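Local coordinates for protein putative acetyl-CoA acetyltransferase (Thermus thermophilus, PDB 1ULQ) that probably catalyses acyl transfer between coenzyme A thioesters in lipid metabolism, as other members of the thiolase family do, at residues C[3-8]-C[278-283]; C[49-54]-C[112-117]; C[108-113]-C[261-266]. All blocks are in the same frame, centred on the assembly; numbering follows the deposited sequence.

In the fold
All three contacts pair strands of one large mixed sheet, and all are mainly buried. Interaction 1 joins the first strand of the N-terminal half to the first strand of the C-terminal half, whereas interactions 2 and 3 lie within the N-terminal half and share Ile112 and Gly113 of strand 110-118. That strand is parallel to its neighbour in interaction 2 and antiparallel in interaction 3; strand 256-266 in turn lies next to strand 4-16 of interaction 1. The chemistry shifts with place: interaction 1 sets Trp5 against Arg280 on one face and apolar side chains on the other, interaction 2 is rich in glycine and has a buried serine, and interaction 3 is aliphatic, with a polar, exposed end at Lys109.

Interaction 1 of 3, residues C[3-8]-C[278-283]; sequences EAWIVE and LARVRA
Leu278 and Ala279 together face the single residue Ile6, a classic beta bulge at the start of strand 279-283. Ile6 O takes the strong bond from Leu278 N, at 2.8 Å, and a weak second one from Ala279 N. Ile6 N returns a bond to Ala279 O within the bulge; beyond it, Val281 N donates to Ala4 O at 3.1 Å in a nearly straight antiparallel bond (172°).

Trp5 and Arg280 form a non-hydrogen-bonded pair on one face of the sheet. CD1 of the indole lies 4.0 Å from Arg280 CB, so it is the aliphatic base of the arginine that touches the ring. The guanidinium and indole planes are nearly parallel, 10° apart, yet the contact is made by CB, while NH1 reaches on to a salt bridge with Glu398. Long side chains with apolar stems and polar ends suit these partly exposed positions.

Ile6 and Ala279 point to the other face. Ile6 CG1 is anti to its own carbonyl carbon (chi1 -64°) and meets Val281 CG2 at 4.1 Å, the two side chains crossing at about a right angle. Ile6 CG2 reaches Leu278 CB at 4.3 Å, and Ala4 CB lies 4.5 Å from Val281 CB. Branched residues and alanines fill this buried side without bringing in polar groups.

The two halves of the thiolase fold meet here within one mixed sheet, strand 4-16 of the N-terminal half pairing with strand 279-288 of the C-terminal half. Leu278 and Ala279 pack on Val370 of helix 358-375, while Ala4 and Val281 touch Trp104 of helix 91-104. On its other edge, strand 4-8 pairs with strand 256-266, where Val7 and Glu8 make a second classic bulge against Leu263.

Interaction 2 of 3, residues C[49-54]-C[112-117]; sequences EDVYAG and IGSGVE
Ile112 lies beside Val51, both side chains pointing the same way, with Ile112 CD1 3.8 Å from Val51 CG2. These are neighbouring parallel strands of the mixed sheet in the N-terminal half of the thiolase fold. Branched aliphatic residues suit the spot, because Ile112 also packs on Leu34 and Leu37 of helix 26-41. Its N makes a weak bond to Asp50 O, and its O accepts from Tyr52 N at 2.9 Å. That oxygen also lies at the edge of the Tyr52 ring, whose hydroxyl makes a weak hydrogen bond to Glu94 of the second subunit.

Gly113 pairs with Tyr52 and adds no side chain to the tyrosine's face of the sheet.

Ser114 is the polar member of the contact. Its OG, between the backbone N and the carbonyl carbon (chi1 52°), reaches across to donate to Tyr52 O at 2.8 Å. Ser114 N donates to the same oxygen, and the two donors come from opposite faces of the carbonyl plane. The hydroxyl also rests against Ala53 CB at 3.5 Å, where a small residue is well suited. An alanine here would probably leave Tyr52 O gripped by the backbone N-H without its second donor, and open a small gap beside Ala53 CB.

Gly115 faces Gly54, their CA atoms 4.2 Å apart, and neither has a side chain to bulk out that face. Gly54 is about 10 Å from the side chain of Cys89, the predicted acyl-carrying cysteine.

Val116 packs on Leu30 of helix 26-41, and its N donates to Gly54 O at 3.0 Å (165°). At Glu117, OE1 accepts hydrogen bonds from the backbone N of both Ala56 and Gly359.

Interaction 3 of 3, residues C[108-113]-C[261-266]; sequences GKVYIG and AVLLVS
Leu263 crosses both Val110 and Ile112 obliquely, its CD1 lying 3.7 Å from Val110 CG1 and 4.0 Å from Ile112 CG1. Its chi1 of 176° sets CG anti to the backbone N, and the one methyl CD1 lies against both residues of the opposing strand. Val110 and Val265 instead lie side by side, pointing the same way, and meet CG2 to CG1 at 4.0 Å. On the other face, Tyr111 is paired with Leu264, while Gly113 puts no side chain beside Val262.

Between the faces the antiparallel backbones bond evenly. Tyr111 and Leu264 exchange two hydrogen bonds, with Tyr111 N to Leu264 O at 2.8 Å and 172°, and Gly113 and Val262 exchange two more. At the Lys109 end, Ser266 N donates to Lys109 O. Ser266 is the N-cap of helix 267-273, its OG bonded to Tyr269 N; OG also hydrogen-bonds Asp268 OD1, the same oxygen with which Lys109 NZ makes a salt bridge.

Helix 91-104 covers Tyr111 and Val262, helix 26-41 covers Ile112 and Leu263, and strand 4-16 pairs with the far edge of strand 256-266.

Interaction 1 of 3, residues C[3-8]-C[278-283]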
loop_
_atom_site.group_PDB
_atom_site.type_symbol
_atom_site.label_atom_id
_atom_site.label_comp_id
_atom_site.label_asym_id
_atom_site.label_seq_id
_atom_site.Cartn_x
_atom_site.Cartn_y
_atom_site.Cartn_z
ATOM N N GLU C 3 -50.222 4.653 -2.093
ATOM C CA GLU C 3 -49.733 3.471 -2.784
ATOM C C GLU C 3 -48.496 2.952 -2.028
ATOM O O GLU C 3 -48.441 1.766 -1.716
ATOM C CB GLU C 3 -49.414 3.796 -4.254
ATOM C CG GLU C 3 -48.925 2.609 -5.119
ATOM C CD GLU C 3 -50.037 1.827 -5.842
ATOM O OE1 GLU C 3 -51.075 2.424 -6.174
ATOM O OE2 GLU C 3 -49.858 0.621 -6.113
ATOM N N ALA C 4 -47.532 3.817 -1.691
ATOM C CA ALA C 4 -46.318 3.367 -0.976
ATOM C C ALA C 4 -46.313 3.713 0.526
ATOM O O ALA C 4 -46.139 4.875 0.897
ATOM C CB ALA C 4 -45.092 3.946 -1.641
ATOM N N TRP C 5 -46.466 2.700 1.382
ATOM C CA TRP C 5 -46.530 2.899 2.839
ATOM C C TRP C 5 -45.352 2.456 3.681
ATOM O O TRP C 5 -44.883 1.324 3.568
ATOM C CB TRP C 5 -47.757 2.190 3.420
ATOM C CG TRP C 5 -49.088 2.790 3.083
ATOM C CD1 TRP C 5 -49.339 3.859 2.272
ATOM C CD2 TRP C 5 -50.355 2.333 3.548
ATOM N NE1 TRP C 5 -50.684 4.094 2.203
ATOM C CE2 TRP C 5 -51.335 3.173 2.978
ATOM C CE3 TRP C 5 -50.759 1.290 4.393
ATOM C CZ2 TRP C 5 -52.692 3.008 3.227
ATOM C CZ3 TRP C 5 -52.103 1.122 4.639
ATOM C CH2 TRP C 5 -53.059 1.981 4.057
ATOM N N ILE C 6 -44.919 3.342 4.566
ATOM C CA ILE C 6 -43.816 3.051 5.473
ATOM C C ILE C 6 -44.421 2.353 6.673
ATOM O O ILE C 6 -45.112 2.979 7.464
ATOM C CB ILE C 6 -43.134 4.342 5.948
ATOM C CG1 ILE C 6 -42.486 5.054 4.754
ATOM C CG2 ILE C 6 -42.105 4.021 7.010
ATOM C CD1 ILE C 6 -41.684 6.283 5.123
ATOM N N VAL C 7 -44.152 1.061 6.811
ATOM C CA VAL C 7 -44.726 0.273 7.895
ATOM C C VAL C 7 -43.771 -0.087 9.036
ATOM O O VAL C 7 -44.186 -0.650 10.052
ATOM C CB VAL C 7 -45.310 -1.019 7.330
ATOM C CG1 VAL C 7 -46.262 -1.631 8.325
ATOM C CG2 VAL C 7 -46.015 -0.725 6.022
ATOM N N GLU C 8 -42.495 0.240 8.877
ATOM C CA GLU C 8 -41.512 -0.071 9.904
ATOM C C GLU C 8 -40.239 0.721 9.631
ATOM O O GLU C 8 -39.863 0.901 8.476
ATOM C CB GLU C 8 -41.211 -1.575 9.867
ATOM C CG GLU C 8 -40.781 -2.178 11.184
ATOM C CD GLU C 8 -41.834 -2.007 12.244
ATOM O OE1 GLU C 8 -43.005 -2.364 11.975
ATOM O OE2 GLU C 8 -41.491 -1.519 13.341
ATOM N N LEU C 278 -47.083 3.796 9.279
ATOM C CA LEU C 278 -46.390 4.726 10.148
ATOM C C LEU C 278 -46.497 6.050 9.424
ATOM O O LEU C 278 -46.655 7.108 10.030
ATOM C CB LEU C 278 -44.938 4.291 10.297
ATOM C CG LEU C 278 -44.132 4.770 11.502
ATOM C CD1 LEU C 278 -44.944 4.723 12.757
ATOM C CD2 LEU C 278 -42.906 3.893 11.649
ATOM N N ALA C 279 -46.446 5.964 8.101
ATOM C CA ALA C 279 -46.547 7.128 7.243
ATOM C C ALA C 279 -46.661 6.667 5.800
ATOM O O ALA C 279 -46.485 5.482 5.487
ATOM C CB ALA C 279 -45.327 8.009 7.416
ATOM N N ARG C 280 -46.943 7.627 4.930
ATOM C CA ARG C 280 -47.106 7.402 3.499
ATOM C C ARG C 280 -46.125 8.321 2.743
ATOM O O ARG C 280 -45.954 9.491 3.103
ATOM C CB ARG C 280 -48.561 7.729 3.125
ATOM C CG ARG C 280 -48.829 7.982 1.656
ATOM C CD ARG C 280 -49.836 9.124 1.418
ATOM N NE ARG C 280 -51.147 8.884 2.018
ATOM C CZ ARG C 280 -52.242 9.607 1.763
ATOM N NH1 ARG C 280 -52.199 10.626 0.907
ATOM N NH2 ARG C 280 -53.386 9.321 2.379
ATOM N N VAL C 281 -45.460 7.795 1.719
ATOM C CA VAL C 281 -44.538 8.615 0.938
ATOM C C VAL C 281 -45.356 9.476 -0.037
ATOM O O VAL C 281 -45.998 8.968 -0.961
ATOM C CB VAL C 281 -43.542 7.737 0.158
ATOM C CG1 VAL C 281 -42.645 8.594 -0.697
ATOM C CG2 VAL C 281 -42.721 6.937 1.129
ATOM N N ARG C 282 -45.341 10.785 0.188
ATOM C CA ARG C 282 -46.084 11.703 -0.658
ATOM C C ARG C 282 -45.344 12.145 -1.917
ATOM O O ARG C 282 -45.852 11.958 -3.018
ATOM C CB ARG C 282 -46.506 12.931 0.145
ATOM C CG ARG C 282 -47.942 12.874 0.649
ATOM C CD ARG C 282 -48.820 13.846 -0.124
ATOM N NE ARG C 282 -50.042 14.174 0.610
ATOM C CZ ARG C 282 -50.897 15.129 0.259
ATOM N NH1 ARG C 282 -50.677 15.868 -0.824
ATOM N NH2 ARG C 282 -51.975 15.345 1.000
ATOM N N ALA C 283 -44.160 12.734 -1.773
ATOM C CA ALA C 283 -43.424 13.174 -2.947
ATOM C C ALA C 283 -41.930 13.181 -2.726
ATOM O O ALA C 283 -41.461 13.353 -1.596
ATOM C CB ALA C 283 -43.882 14.553 -3.354
#

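Interaction 2 of 3, residues C[49-54]-C[112-117]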
loop_
_atom_site.group_PDB
_atom_site.type_symbol
_atom_site.label_atom_id
_atom_site.label_comp_id
_atom_site.label_asym_id
_atom_site.label_seq_id
_atom_site.Cartn_x
_atom_site.Cartn_y
_atom_site.Cartn_z
ATOM N N GLU C 49 -39.350 -8.061 -1.947
ATOM C CA GLU C 49 -39.076 -8.090 -3.375
ATOM C C GLU C 49 -37.638 -7.724 -3.732
ATOM O O GLU C 49 -36.970 -8.430 -4.489
ATOM C CB GLU C 49 -40.026 -7.118 -4.063
ATOM C CG GLU C 49 -39.833 -6.934 -5.543
ATOM C CD GLU C 49 -40.191 -8.164 -6.326
ATOM O OE1 GLU C 49 -40.919 -9.028 -5.786
ATOM O OE2 GLU C 49 -39.750 -8.260 -7.487
ATOM N N ASP C 50 -37.160 -6.618 -3.181
ATOM C CA ASP C 50 -35.811 -6.141 -3.473
ATOM C C ASP C 50 -35.331 -5.300 -2.288
ATOM O O ASP C 50 -36.144 -4.814 -1.497
ATOM C CB ASP C 50 -35.860 -5.302 -4.766
ATOM C CG ASP C 50 -34.484 -4.876 -5.263
ATOM O OD1 ASP C 50 -33.477 -5.498 -4.858
ATOM O OD2 ASP C 50 -34.420 -3.927 -6.083
ATOM N N VAL C 51 -34.021 -5.135 -2.147
ATOM C CA VAL C 51 -33.493 -4.338 -1.041
ATOM C C VAL C 51 -32.556 -3.255 -1.539
ATOM O O VAL C 51 -31.501 -3.535 -2.093
ATOM C CB VAL C 51 -32.735 -5.219 -0.002
ATOM C CG1 VAL C 51 -31.827 -4.357 0.843
ATOM C CG2 VAL C 51 -33.720 -5.930 0.906
ATOM N N TYR C 52 -32.955 -2.007 -1.353
ATOM C CA TYR C 52 -32.114 -0.896 -1.768
ATOM C C TYR C 52 -31.345 -0.430 -0.548
ATOM O O TYR C 52 -31.884 -0.402 0.557
ATOM C CB TYR C 52 -32.942 0.278 -2.310
ATOM C CG TYR C 52 -33.514 0.066 -3.691
ATOM C CD1 TYR C 52 -34.875 -0.181 -3.872
ATOM C CD2 TYR C 52 -32.705 0.143 -4.823
ATOM C CE1 TYR C 52 -35.421 -0.341 -5.146
ATOM C CE2 TYR C 52 -33.243 -0.017 -6.102
ATOM C CZ TYR C 52 -34.602 -0.255 -6.254
ATOM O OH TYR C 52 -35.153 -0.392 -7.509
ATOM N N ALA C 53 -30.084 -0.074 -0.753
ATOM C CA ALA C 53 -29.242 0.409 0.328
ATOM C C ALA C 53 -28.254 1.453 -0.172
ATOM O O ALA C 53 -27.656 1.305 -1.242
ATOM C CB ALA C 53 -28.498 -0.742 0.964
ATOM N N GLY C 54 -28.084 2.509 0.613
ATOM C CA GLY C 54 -27.162 3.568 0.244
ATOM C C GLY C 54 -25.812 3.410 0.915
ATOM O O GLY C 54 -25.736 3.111 2.107
ATOM N N ILE C 112 -37.496 -2.745 0.731
ATOM C CA ILE C 112 -36.734 -2.196 1.848
ATOM C C ILE C 112 -35.833 -1.068 1.354
ATOM O O ILE C 112 -35.133 -1.216 0.354
ATOM C CB ILE C 112 -35.817 -3.246 2.537
ATOM C CG1 ILE C 112 -36.643 -4.336 3.215
ATOM C CG2 ILE C 112 -34.949 -2.560 3.587
ATOM C CD1 ILE C 112 -35.793 -5.332 4.005
ATOM N N GLY C 113 -35.865 0.060 2.052
ATOM C CA GLY C 113 -35.013 1.180 1.696
ATOM C C GLY C 113 -34.060 1.316 2.865
ATOM O O GLY C 113 -34.494 1.492 4.000
ATOM N N SER C 114 -32.761 1.231 2.617
ATOM C CA SER C 114 -31.816 1.317 3.719
ATOM C C SER C 114 -30.475 1.941 3.361
ATOM O O SER C 114 -30.241 2.347 2.218
ATOM C CB SER C 114 -31.580 -0.080 4.274
ATOM O OG SER C 114 -31.231 -0.955 3.215
ATOM N N GLY C 115 -29.598 2.005 4.359
ATOM C CA GLY C 115 -28.282 2.570 4.160
ATOM C C GLY C 115 -27.323 2.142 5.246
ATOM O O GLY C 115 -27.739 1.823 6.359
ATOM N N VAL C 116 -26.036 2.125 4.910
ATOM C CA VAL C 116 -24.982 1.752 5.851
ATOM C C VAL C 116 -23.697 2.496 5.506
ATOM O O VAL C 116 -23.496 2.912 4.366
ATOM C CB VAL C 116 -24.693 0.216 5.823
ATOM C CG1 VAL C 116 -24.216 -0.208 4.443
ATOM C CG2 VAL C 116 -23.647 -0.144 6.885
ATOM N N GLU C 117 -22.840 2.681 6.499
ATOM C CA GLU C 117 -21.569 3.351 6.279
ATOM C C GLU C 117 -20.673 3.089 7.464
ATOM O O GLU C 117 -21.015 3.446 8.592
ATOM C CB GLU C 117 -21.756 4.864 6.118
ATOM C CG GLU C 117 -20.550 5.581 5.510
ATOM C CD GLU C 117 -20.355 5.243 4.041
ATOM O OE1 GLU C 117 -21.271 5.526 3.250
ATOM O OE2 GLU C 117 -19.296 4.687 3.667
#

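Interaction 3 of 3, residues C[108-113]-C[261-266]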
loop_
_atom_site.group_PDB
_atom_site.type_symbol
_atom_site.label_atom_id
_atom_site.label_comp_id
_atom_site.label_asym_id
_atom_site.label_seq_id
_atom_site.Cartn_x
_atom_site.Cartn_y
_atom_site.Cartn_z
ATOM N N GLY C 108 -43.309 -4.941 -7.267
ATOM C CA GLY C 108 -43.446 -5.773 -6.092
ATOM C C GLY C 108 -44.395 -5.113 -5.122
ATOM O O GLY C 108 -44.934 -4.046 -5.427
ATOM N N LYS C 109 -44.599 -5.733 -3.961
ATOM C CA LYS C 109 -45.496 -5.183 -2.954
ATOM C C LYS C 109 -44.785 -4.886 -1.641
ATOM O O LYS C 109 -45.315 -4.186 -0.774
ATOM C CB LYS C 109 -46.651 -6.150 -2.707
ATOM C CG LYS C 109 -47.500 -6.376 -3.943
ATOM C CD LYS C 109 -48.879 -6.863 -3.592
ATOM C CE LYS C 109 -49.804 -6.586 -4.739
ATOM N NZ LYS C 109 -49.825 -5.123 -5.058
ATOM N N VAL C 110 -43.575 -5.414 -1.504
ATOM C CA VAL C 110 -42.779 -5.217 -0.300
ATOM C C VAL C 110 -41.337 -4.872 -0.650
ATOM O O VAL C 110 -40.639 -5.672 -1.269
ATOM C CB VAL C 110 -42.782 -6.490 0.547
ATOM C CG1 VAL C 110 -41.838 -6.337 1.713
ATOM C CG2 VAL C 110 -44.197 -6.783 1.023
ATOM N N TYR C 111 -40.894 -3.684 -0.251
ATOM C CA TYR C 111 -39.525 -3.241 -0.526
ATOM C C TYR C 111 -38.824 -2.683 0.715
ATOM O O TYR C 111 -39.476 -2.204 1.643
ATOM C CB TYR C 111 -39.527 -2.155 -1.598
ATOM C CG TYR C 111 -39.714 -2.640 -3.017
ATOM C CD1 TYR C 111 -40.958 -3.083 -3.487
ATOM C CD2 TYR C 111 -38.645 -2.623 -3.911
ATOM C CE1 TYR C 111 -41.118 -3.488 -4.824
ATOM C CE2 TYR C 111 -38.798 -3.023 -5.239
ATOM C CZ TYR C 111 -40.026 -3.449 -5.692
ATOM O OH TYR C 111 -40.137 -3.795 -7.022
ATOM N N ILE C 112 -37.496 -2.745 0.731
ATOM C CA ILE C 112 -36.734 -2.196 1.848
ATOM C C ILE C 112 -35.833 -1.068 1.354
ATOM O O ILE C 112 -35.133 -1.216 0.354
ATOM C CB ILE C 112 -35.817 -3.246 2.537
ATOM C CG1 ILE C 112 -36.643 -4.336 3.215
ATOM C CG2 ILE C 112 -34.949 -2.560 3.587
ATOM C CD1 ILE C 112 -35.793 -5.332 4.005
ATOM N N GLY C 113 -35.865 0.060 2.052
ATOM C CA GLY C 113 -35.013 1.180 1.696
ATOM C C GLY C 113 -34.060 1.316 2.865
ATOM O O GLY C 113 -34.494 1.492 4.000
ATOM N N ALA C 261 -32.651 1.054 8.219
ATOM C CA ALA C 261 -33.487 0.456 7.185
ATOM C C ALA C 261 -34.963 0.691 7.459
ATOM O O ALA C 261 -35.410 0.603 8.597
ATOM C CB ALA C 261 -33.218 -1.033 7.099
ATOM N N VAL C 262 -35.717 0.992 6.411
ATOM C CA VAL C 262 -37.145 1.214 6.547
ATOM C C VAL C 262 -37.885 0.283 5.583
ATOM O O VAL C 262 -37.461 0.080 4.448
ATOM C CB VAL C 262 -37.512 2.726 6.310
ATOM C CG1 VAL C 262 -36.690 3.309 5.202
ATOM C CG2 VAL C 262 -38.986 2.869 5.990
ATOM N N LEU C 263 -38.978 -0.305 6.060
ATOM C CA LEU C 263 -39.776 -1.234 5.266
ATOM C C LEU C 263 -41.004 -0.570 4.640
ATOM O O LEU C 263 -41.873 -0.047 5.349
ATOM C CB LEU C 263 -40.231 -2.403 6.144
ATOM C CG LEU C 263 -41.159 -3.437 5.506
ATOM C CD1 LEU C 263 -40.392 -4.257 4.474
ATOM C CD2 LEU C 263 -41.720 -4.339 6.588
ATOM N N LEU C 264 -41.071 -0.590 3.312
ATOM C CA LEU C 264 -42.195 -0.002 2.602
ATOM C C LEU C 264 -42.999 -1.084 1.894
ATOM O O LEU C 264 -42.440 -2.026 1.323
ATOM C CB LEU C 264 -41.721 1.032 1.588
ATOM C CG LEU C 264 -41.258 2.377 2.142
ATOM C CD1 LEU C 264 -39.916 2.213 2.803
ATOM C CD2 LEU C 264 -41.147 3.384 1.017
ATOM N N VAL C 265 -44.319 -0.948 1.938
ATOM C CA VAL C 265 -45.192 -1.930 1.315
ATOM C C VAL C 265 -46.309 -1.213 0.574
ATOM O O VAL C 265 -46.579 -0.048 0.846
ATOM C CB VAL C 265 -45.827 -2.843 2.373
ATOM C CG1 VAL C 265 -44.750 -3.487 3.228
ATOM C CG2 VAL C 265 -46.785 -2.036 3.227
ATOM N N SER C 266 -46.944 -1.898 -0.369
ATOM C CA SER C 266 -48.048 -1.295 -1.102
ATOM C C SER C 266 -49.228 -1.194 -0.139
ATOM O O SER C 266 -49.356 -2.007 0.786
ATOM C CB SER C 266 -48.434 -2.152 -2.315
ATOM O OG SER C 266 -49.031 -3.385 -1.936
#